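Local coordinates for RagA protein (Porphyromonas gingivalis, PDB 6SLN) that probably imports peptides or similar nutrients across the outer membrane, as a barrel-forming receptor of the TonB-dependent family, at residues G612-Y617 with L630-S635. Residues are numbered along the deposited sequence; the frame is centred on the assembly and turned at random.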
ATOM      1  N   GLY A 612      21.630 -44.625  22.119  1.00 64.61           N
ATOM      2  CA  GLY A 612      22.602 -45.252  22.988  1.00 61.95           C
ATOM      3  C   GLY A 612      24.012 -44.830  22.644  1.00 68.54           C
ATOM      4  O   GLY A 612      24.368 -44.748  21.465  1.00 76.92           O
ATOM      5  N   MET A 613      24.811 -44.524  23.662  1.00 69.04           N
ATOM      6  CA  MET A 613      26.241 -44.283  23.507  1.00 70.82           C
ATOM      7  C   MET A 613      26.981 -45.183  24.485  1.00 73.72           C
ATOM      8  O   MET A 613      26.790 -45.068  25.701  1.00 70.54           O
ATOM      9  CB  MET A 613      26.594 -42.811  23.755  1.00 68.45           C
ATOM     10  CG  MET A 613      28.072 -42.466  23.523  1.00 69.85           C
ATOM     11  SD  MET A 613      29.220 -42.934  24.858  1.00 73.77           S
ATOM     12  CE  MET A 613      29.477 -41.344  25.638  1.00 71.59           C
ATOM     13  N   PHE A 614      27.838 -46.060  23.962  1.00 77.99           N
ATOM     14  CA  PHE A 614      28.593 -47.018  24.763  1.00 75.26           C
ATOM     15  C   PHE A 614      30.069 -46.672  24.674  1.00 72.42           C
ATOM     16  O   PHE A 614      30.641 -46.673  23.579  1.00 81.73           O
ATOM     17  CB  PHE A 614      28.346 -48.445  24.281  1.00 77.94           C
ATOM     18  CG  PHE A 614      26.899 -48.753  24.046  1.00 85.81           C
ATOM     19  CD1 PHE A 614      26.112 -49.261  25.067  1.00 85.98           C
ATOM     20  CD2 PHE A 614      26.319 -48.523  22.806  1.00 89.37           C
ATOM     21  CE1 PHE A 614      24.785 -49.543  24.857  1.00 85.71           C
ATOM     22  CE2 PHE A 614      24.988 -48.801  22.587  1.00 89.54           C
ATOM     23  CZ  PHE A 614      24.218 -49.313  23.616  1.00 88.75           C
ATOM     24  N   ASP A 615      30.686 -46.390  25.815  1.00 64.13           N
ATOM     25  CA  ASP A 615      32.057 -45.884  25.833  1.00 72.62           C
ATOM     26  C   ASP A 615      33.033 -47.051  25.912  1.00 86.02           C
ATOM     27  O   ASP A 615      33.352 -47.541  26.998  1.00 95.41           O
ATOM     28  CB  ASP A 615      32.262 -44.918  26.989  1.00 77.72           C
ATOM     29  CG  ASP A 615      33.451 -44.021  26.768  1.00 87.71           C
ATOM     30  OD1 ASP A 615      34.537 -44.548  26.435  1.00 90.52           O
ATOM     31  OD2 ASP A 615      33.294 -42.787  26.896  1.00 91.76           O
ATOM     32  N   ILE A 616      33.543 -47.471  24.756  1.00 86.73           N
ATOM     33  CA  ILE A 616      34.345 -48.685  24.715  1.00 85.98           C
ATOM     34  C   ILE A 616      35.740 -48.454  25.288  1.00 94.02           C
ATOM     35  O   ILE A 616      36.330 -49.372  25.869  1.00101.68           O
ATOM     36  CB  ILE A 616      34.373 -49.211  23.270  1.00 82.96           C
ATOM     37  CG1 ILE A 616      32.990 -49.758  22.902  1.00 79.74           C
ATOM     38  CG2 ILE A 616      35.439 -50.272  23.082  1.00 84.53           C
ATOM     39  CD1 ILE A 616      32.736 -49.880  21.418  1.00 79.19           C
ATOM     40  N   TYR A 617      36.283 -47.237  25.178  1.00 95.90           N
ATOM     41  CA  TYR A 617      37.648 -47.017  25.653  1.00105.97           C
ATOM     42  C   TYR A 617      37.726 -47.034  27.175  1.00110.83           C
ATOM     43  O   TYR A 617      38.633 -47.655  27.743  1.00109.29           O
ATOM     44  CB  TYR A 617      38.208 -45.697  25.126  1.00107.68           C
ATOM     45  CG  TYR A 617      39.607 -45.382  25.643  1.00107.05           C
ATOM     46  CD1 TYR A 617      40.721 -46.084  25.178  1.00106.64           C
ATOM     47  CD2 TYR A 617      39.814 -44.383  26.591  1.00103.93           C
ATOM     48  CE1 TYR A 617      42.000 -45.795  25.639  1.00104.12           C
ATOM     49  CE2 TYR A 617      41.092 -44.091  27.058  1.00102.64           C
ATOM     50  CZ  TYR A 617      42.179 -44.797  26.578  1.00102.01           C
ATOM     51  OH  TYR A 617      43.444 -44.502  27.040  1.00100.73           O
ATOM     52  N   LEU A 630      37.539 -44.017  22.296  1.00 99.01           N
ATOM     53  CA  LEU A 630      36.688 -44.757  21.376  1.00 89.01           C
ATOM     54  C   LEU A 630      35.274 -44.721  21.931  1.00 89.06           C
ATOM     55  O   LEU A 630      35.069 -44.985  23.121  1.00 90.50           O
ATOM     56  CB  LEU A 630      37.167 -46.204  21.206  1.00 83.01           C
ATOM     57  CG  LEU A 630      36.957 -46.803  19.816  1.00 77.02           C
ATOM     58  CD1 LEU A 630      37.802 -48.033  19.656  1.00 67.70           C
ATOM     59  CD2 LEU A 630      35.496 -47.140  19.581  1.00 83.29           C
ATOM     60  N   ARG A 631      34.310 -44.378  21.078  1.00 84.47           N
ATOM     61  CA  ARG A 631      32.907 -44.390  21.460  1.00 74.69           C
ATOM     62  C   ARG A 631      32.078 -45.014  20.345  1.00 76.16           C
ATOM     63  O   ARG A 631      32.376 -44.866  19.156  1.00 74.30           O
ATOM     64  CB  ARG A 631      32.388 -42.986  21.785  1.00 68.55           C
ATOM     65  CG  ARG A 631      33.004 -42.367  23.028  1.00 67.43           C
ATOM     66  CD  ARG A 631      32.381 -41.019  23.340  1.00 69.92           C
ATOM     67  NE  ARG A 631      32.405 -40.115  22.189  1.00 79.90           N
ATOM     68  CZ  ARG A 631      33.373 -39.242  21.944  1.00 87.67           C
ATOM     69  NH1 ARG A 631      34.407 -39.154  22.771  1.00 89.48           N
ATOM     70  NH2 ARG A 631      33.310 -38.462  20.871  1.00 91.48           N
ATOM     71  N   LEU A 632      31.039 -45.732  20.759  1.00 80.55           N
ATOM     72  CA  LEU A 632      30.091 -46.395  19.878  1.00 80.88           C
ATOM     73  C   LEU A 632      28.712 -45.827  20.191  1.00 79.14           C
ATOM     74  O   LEU A 632      28.357 -45.662  21.363  1.00 78.27           O
ATOM     75  CB  LEU A 632      30.165 -47.919  20.084  1.00 82.29           C
ATOM     76  CG  LEU A 632      29.374 -48.976  19.310  1.00 84.65           C
ATOM     77  CD1 LEU A 632      27.918 -48.962  19.705  1.00 86.19           C
ATOM     78  CD2 LEU A 632      29.519 -48.780  17.827  1.00 81.81           C
ATOM     79  N   LYS A 633      27.951 -45.490  19.156  1.00 75.59           N
ATOM     80  CA  LYS A 633      26.679 -44.814  19.357  1.00 71.49           C
ATOM     81  C   LYS A 633      25.694 -45.252  18.289  1.00 70.28           C
ATOM     82  O   LYS A 633      26.048 -45.330  17.109  1.00 76.17           O
ATOM     83  CB  LYS A 633      26.843 -43.280  19.323  1.00 70.20           C
ATOM     84  CG  LYS A 633      27.920 -42.776  18.364  1.00 71.88           C
ATOM     85  CD  LYS A 633      28.428 -41.384  18.736  1.00 72.74           C
ATOM     86  CE  LYS A 633      27.459 -40.281  18.306  1.00 71.15           C
ATOM     87  NZ  LYS A 633      27.453 -40.012  16.833  1.00 62.81           N
ATOM     88  N   MET A 634      24.461 -45.538  18.699  1.00 59.09           N
ATOM     89  CA  MET A 634      23.405 -45.746  17.725  1.00 62.52           C
ATOM     90  C   MET A 634      22.101 -45.123  18.201  1.00 60.57           C
ATOM     91  O   MET A 634      21.835 -45.025  19.400  1.00 63.64           O
ATOM     92  CB  MET A 634      23.187 -47.219  17.416  1.00 72.26           C
ATOM     93  CG  MET A 634      22.737 -48.036  18.587  1.00 83.12           C
ATOM     94  SD  MET A 634      23.136 -49.750  18.243  1.00 92.71           S
ATOM     95  CE  MET A 634      24.909 -49.731  18.421  1.00 88.39           C
ATOM     96  N   SER A 635      21.289 -44.713  17.229  1.00 55.08           N
ATOM     97  CA  SER A 635      20.023 -44.043  17.453  1.00 50.42           C
ATOM     98  C   SER A 635      18.960 -44.679  16.570  1.00 53.01           C
ATOM     99  O   SER A 635      19.243 -45.162  15.469  1.00 56.47           O
ATOM    100  CB  SER A 635      20.122 -42.547  17.125  1.00 57.69           C
ATOM    101  OG  SER A 635      19.675 -42.278  15.795  1.00 64.21           O
TER
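Leu632 is the apolar centre of this antiparallel hairpin pairing, gripped by two side chains of 612-617. Its CD1 lies 3.5 Å from CD2 of the Phe614 ring; with Leu632 CG anti to its backbone N (chi1 -177°), the two groups run side by side in one direction. Ile616, in the first turn of the helix, crosses Leu632 obliquely, its CD1 tip 3.5 Å from Leu632 CB. Met634 continues this face more loosely, and its CE approaches Phe614 CE2.

Behind these side chains, the backbone bonds fix the register. Phe614 and Leu632 form a hydrogen-bonded pair, with Phe614 N to Leu632 O at 2.7 Å (165° at the hydrogen) and the return bond at 3.0 Å from Leu632 N to Phe614 O. Gly612 and Met634 form the next such pair. Met613 and Lys633 form a non-hydrogen-bonded pair between them, and their side chains turn to the other face, where bent Met613 places CE 3.7 Å from Arg631 CD.

Where the strand gives way to helix, Tyr617 N reaches Leu630 O at 3.3 Å, from above the carbonyl plane. Asp615 is the N-cap: CG anti to its backbone N carries OD1 to Asn618 N. Its OD2 stays 5.5 Å from Arg631 NE, and Arg631 instead forms a salt bridge with Asp629.

Lys633 forms a salt bridge with Glu699 of strand 696-715. Backbone bonds pair barrel strands 604-614 and 627-641 directly, and helix 616-621 begins the connection between them; outward, 604-614 pairs with 584-595 (Met613 with Tyr585) and 627-641 with 678-691 (Lys633 with Gly686).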